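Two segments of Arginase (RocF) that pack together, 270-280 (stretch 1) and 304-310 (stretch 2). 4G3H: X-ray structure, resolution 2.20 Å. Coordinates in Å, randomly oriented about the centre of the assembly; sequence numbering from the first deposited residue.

Stretch 1, residues 270-280: FKDRLKAVEVT
Stretch 2 (304-310) LIINSCK

Strand 274-280 packs against helix 304-309, which begins earlier in the chain; the two run antiparallel, with 172° between their N-to-C directions and axes 10.7 Å apart at closest approach. The nearest CA pairs across the stretches are Val277 and Ile305 (CA to CA 8.1 Å) and Lys271 and Cys309 (CA to CA 7.2 Å). Phe270 (phi/psi -122/21) is the first residue to leave the preceding helix. Residues 271-273 return to helical phi/psi without the regular helical bonds, and Leu274 N bonds back to Phe270 O at 3.0 Å before the chain extends: Leu274 is at -72/116, Lys275 turns to -108/-7, Ala276 opens to -166/150, and Val277 to Val279 stay near -120 to -135/130. In the helix, Cys309 N donates to Ile305 O at 3.0 Å and Ser308 N to Leu304 O at 3.2 Å; Ser308 OG (chi1 m) donates to the same Leu304 O at 2.8 Å.

No hydrogen bond joins the stretches; the contact is mainly apolar and buries 253 Å² in total. Alternation along the strand turns Val277 and Val279 (both chi1 t) toward the helix and Ala276 and Glu278 away. Ile305 (m, t) points toward the strand and meets both valines: its CG2 lies 3.9 Å from Val277 CG1, and its CD1 lies 3.5 Å from Val279 CG2. One helical turn later, Cys309 (chi1 m) leaves CA sideways, yet its SG reaches 4.0 Å from Leu274 CD2 (Leu274 t, p) and 4.4 Å from Val277 CG2. Lys271 also starts sideways, but its folded t, p, p, m chain brings its end nearer, with CE 2.9 Å from Ser308 O, a tight carbon-to-oxygen approach. Its NZ is hydrogen-bonded to a residue just outside the stretches. Lys275, beyond reach of the helix, instead donates from NZ to Asp272 O at 3.2 Å.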

# COMPACT_ATOMS: atom_id res chain seq x y z
N PHE A 270 13.24 -5.76 -9.12
CA PHE A 270 12.50 -6.85 -8.49
C PHE A 270 11.38 -7.41 -9.36
O PHE A 270 10.46 -8.05 -8.86
CB PHE A 270 11.92 -6.37 -7.15
CG PHE A 270 12.97 -5.94 -6.16
CD1 PHE A 270 13.84 -6.87 -5.59
CD2 PHE A 270 13.12 -4.59 -5.84
CE1 PHE A 270 14.84 -6.47 -4.72
CE2 PHE A 270 14.12 -4.17 -4.97
CZ PHE A 270 14.99 -5.11 -4.41
N LYS A 271 11.49 -7.19 -10.67
CA LYS A 271 10.48 -7.65 -11.62
C LYS A 271 10.03 -9.11 -11.43
O LYS A 271 8.84 -9.40 -11.49
CB LYS A 271 11.01 -7.48 -13.05
CG LYS A 271 10.02 -7.88 -14.13
CD LYS A 271 8.92 -6.84 -14.32
CE LYS A 271 9.36 -5.70 -15.23
NZ LYS A 271 10.53 -4.94 -14.70
N ASP A 272 10.98 -10.00 -11.18
CA ASP A 272 10.69 -11.42 -11.01
C ASP A 272 9.91 -11.83 -9.77
O ASP A 272 9.06 -12.71 -9.83
CB ASP A 272 11.99 -12.23 -11.06
CG ASP A 272 12.43 -12.53 -12.47
OD1 ASP A 272 12.60 -11.58 -13.26
OD2 ASP A 272 12.62 -13.73 -12.79
N ARG A 273 10.20 -11.20 -8.63
CA ARG A 273 9.51 -11.57 -7.40
C ARG A 273 8.35 -10.66 -6.99
O ARG A 273 7.63 -10.97 -6.04
CB ARG A 273 10.53 -11.66 -6.26
CG ARG A 273 11.54 -12.79 -6.42
CD ARG A 273 12.58 -12.78 -5.30
NE ARG A 273 13.46 -11.62 -5.39
CZ ARG A 273 14.35 -11.27 -4.46
NH1 ARG A 273 14.49 -11.99 -3.35
NH2 ARG A 273 15.10 -10.19 -4.64
N LEU A 274 8.16 -9.54 -7.69
CA LEU A 274 7.07 -8.62 -7.39
C LEU A 274 5.76 -9.26 -7.82
O LEU A 274 5.55 -9.51 -9.00
CB LEU A 274 7.26 -7.30 -8.15
CG LEU A 274 6.23 -6.18 -7.91
CD1 LEU A 274 6.27 -5.73 -6.45
CD2 LEU A 274 6.53 -5.00 -8.83
N LYS A 275 4.87 -9.53 -6.86
CA LYS A 275 3.59 -10.17 -7.17
C LYS A 275 2.38 -9.24 -7.06
O LYS A 275 1.27 -9.62 -7.41
CB LYS A 275 3.38 -11.40 -6.29
CG LYS A 275 4.48 -12.45 -6.44
CD LYS A 275 4.64 -12.85 -7.89
CE LYS A 275 5.88 -13.69 -8.11
NZ LYS A 275 6.11 -13.98 -9.56
N ALA A 276 2.59 -8.03 -6.56
CA ALA A 276 1.48 -7.08 -6.46
C ALA A 276 1.94 -5.66 -6.20
O ALA A 276 2.99 -5.44 -5.59
CB ALA A 276 0.51 -7.52 -5.36
N VAL A 277 1.15 -4.71 -6.68
CA VAL A 277 1.43 -3.30 -6.46
C VAL A 277 0.16 -2.60 -6.01
O VAL A 277 -0.91 -2.75 -6.62
CB VAL A 277 1.97 -2.60 -7.71
CG1 VAL A 277 2.18 -1.13 -7.40
CG2 VAL A 277 3.29 -3.24 -8.16
N GLU A 278 0.29 -1.85 -4.92
CA GLU A 278 -0.80 -1.10 -4.34
C GLU A 278 -0.45 0.39 -4.40
O GLU A 278 0.64 0.79 -3.97
CB GLU A 278 -0.99 -1.52 -2.88
CG GLU A 278 -2.09 -0.79 -2.12
CD GLU A 278 -1.90 -0.83 -0.61
OE1 GLU A 278 -1.14 -1.70 -0.12
OE2 GLU A 278 -2.51 -0.00 0.10
N VAL A 279 -1.35 1.21 -4.95
CA VAL A 279 -1.13 2.65 -5.01
C VAL A 279 -2.31 3.22 -4.25
O VAL A 279 -3.46 2.91 -4.54
CB VAL A 279 -1.09 3.19 -6.46
CG1 VAL A 279 -0.84 4.70 -6.44
CG2 VAL A 279 0.03 2.51 -7.24
N THR A 280 -2.03 4.07 -3.26
CA THR A 280 -3.10 4.57 -2.41
C THR A 280 -2.98 6.03 -2.00
O THR A 280 -1.98 6.70 -2.29
CB THR A 280 -3.13 3.70 -1.13
OG1 THR A 280 -4.34 3.95 -0.39
CG2 THR A 280 -1.92 4.04 -0.25
N LEU A 304 3.38 3.96 -15.77
CA LEU A 304 4.71 3.45 -15.52
C LEU A 304 4.66 2.07 -14.85
O LEU A 304 5.38 1.16 -15.23
CB LEU A 304 5.49 4.44 -14.66
CG LEU A 304 6.94 4.13 -14.27
CD1 LEU A 304 7.65 5.42 -13.94
CD2 LEU A 304 6.97 3.19 -13.09
N ILE A 305 3.81 1.94 -13.84
CA ILE A 305 3.68 0.67 -13.13
C ILE A 305 3.10 -0.40 -14.05
O ILE A 305 3.61 -1.52 -14.12
CB ILE A 305 2.74 0.80 -11.92
CG1 ILE A 305 3.33 1.79 -10.92
CG2 ILE A 305 2.51 -0.57 -11.29
CD1 ILE A 305 2.41 2.09 -9.75
N ILE A 306 2.02 -0.05 -14.73
CA ILE A 306 1.35 -0.98 -15.63
C ILE A 306 2.24 -1.42 -16.78
O ILE A 306 2.35 -2.62 -17.07
CB ILE A 306 0.07 -0.36 -16.19
CG1 ILE A 306 -0.91 -0.12 -15.03
CG2 ILE A 306 -0.55 -1.29 -17.24
CD1 ILE A 306 -2.15 0.67 -15.43
N ASN A 307 2.89 -0.46 -17.43
CA ASN A 307 3.76 -0.78 -18.56
C ASN A 307 4.99 -1.60 -18.19
O ASN A 307 5.52 -2.33 -19.02
CB ASN A 307 4.15 0.50 -19.30
CG ASN A 307 2.97 1.14 -20.02
OD1 ASN A 307 2.16 0.44 -20.63
ND2 ASN A 307 2.87 2.46 -19.95
N SER A 308 5.44 -1.51 -16.95
CA SER A 308 6.60 -2.28 -16.52
C SER A 308 6.21 -3.69 -16.08
O SER A 308 6.91 -4.65 -16.37
CB SER A 308 7.32 -1.59 -15.37
OG SER A 308 7.75 -0.30 -15.74
N CYS A 309 5.08 -3.81 -15.39
CA CYS A 309 4.63 -5.10 -14.87
C CYS A 309 3.82 -5.99 -15.81
O CYS A 309 3.71 -7.19 -15.57
CB CYS A 309 3.82 -4.89 -13.58
SG CYS A 309 4.71 -4.00 -12.27
N LYS A 310 3.26 -5.43 -16.88
CA LYS A 310 2.45 -6.24 -17.78
C LYS A 310 3.27 -7.31 -18.51
O LYS A 310 2.75 -8.37 -18.84
CB LYS A 310 1.71 -5.36 -18.79
CG LYS A 310 2.59 -4.66 -19.80
CD LYS A 310 1.74 -3.78 -20.69
CE LYS A 310 2.58 -2.92 -21.61
NZ LYS A 310 1.72 -1.94 -22.33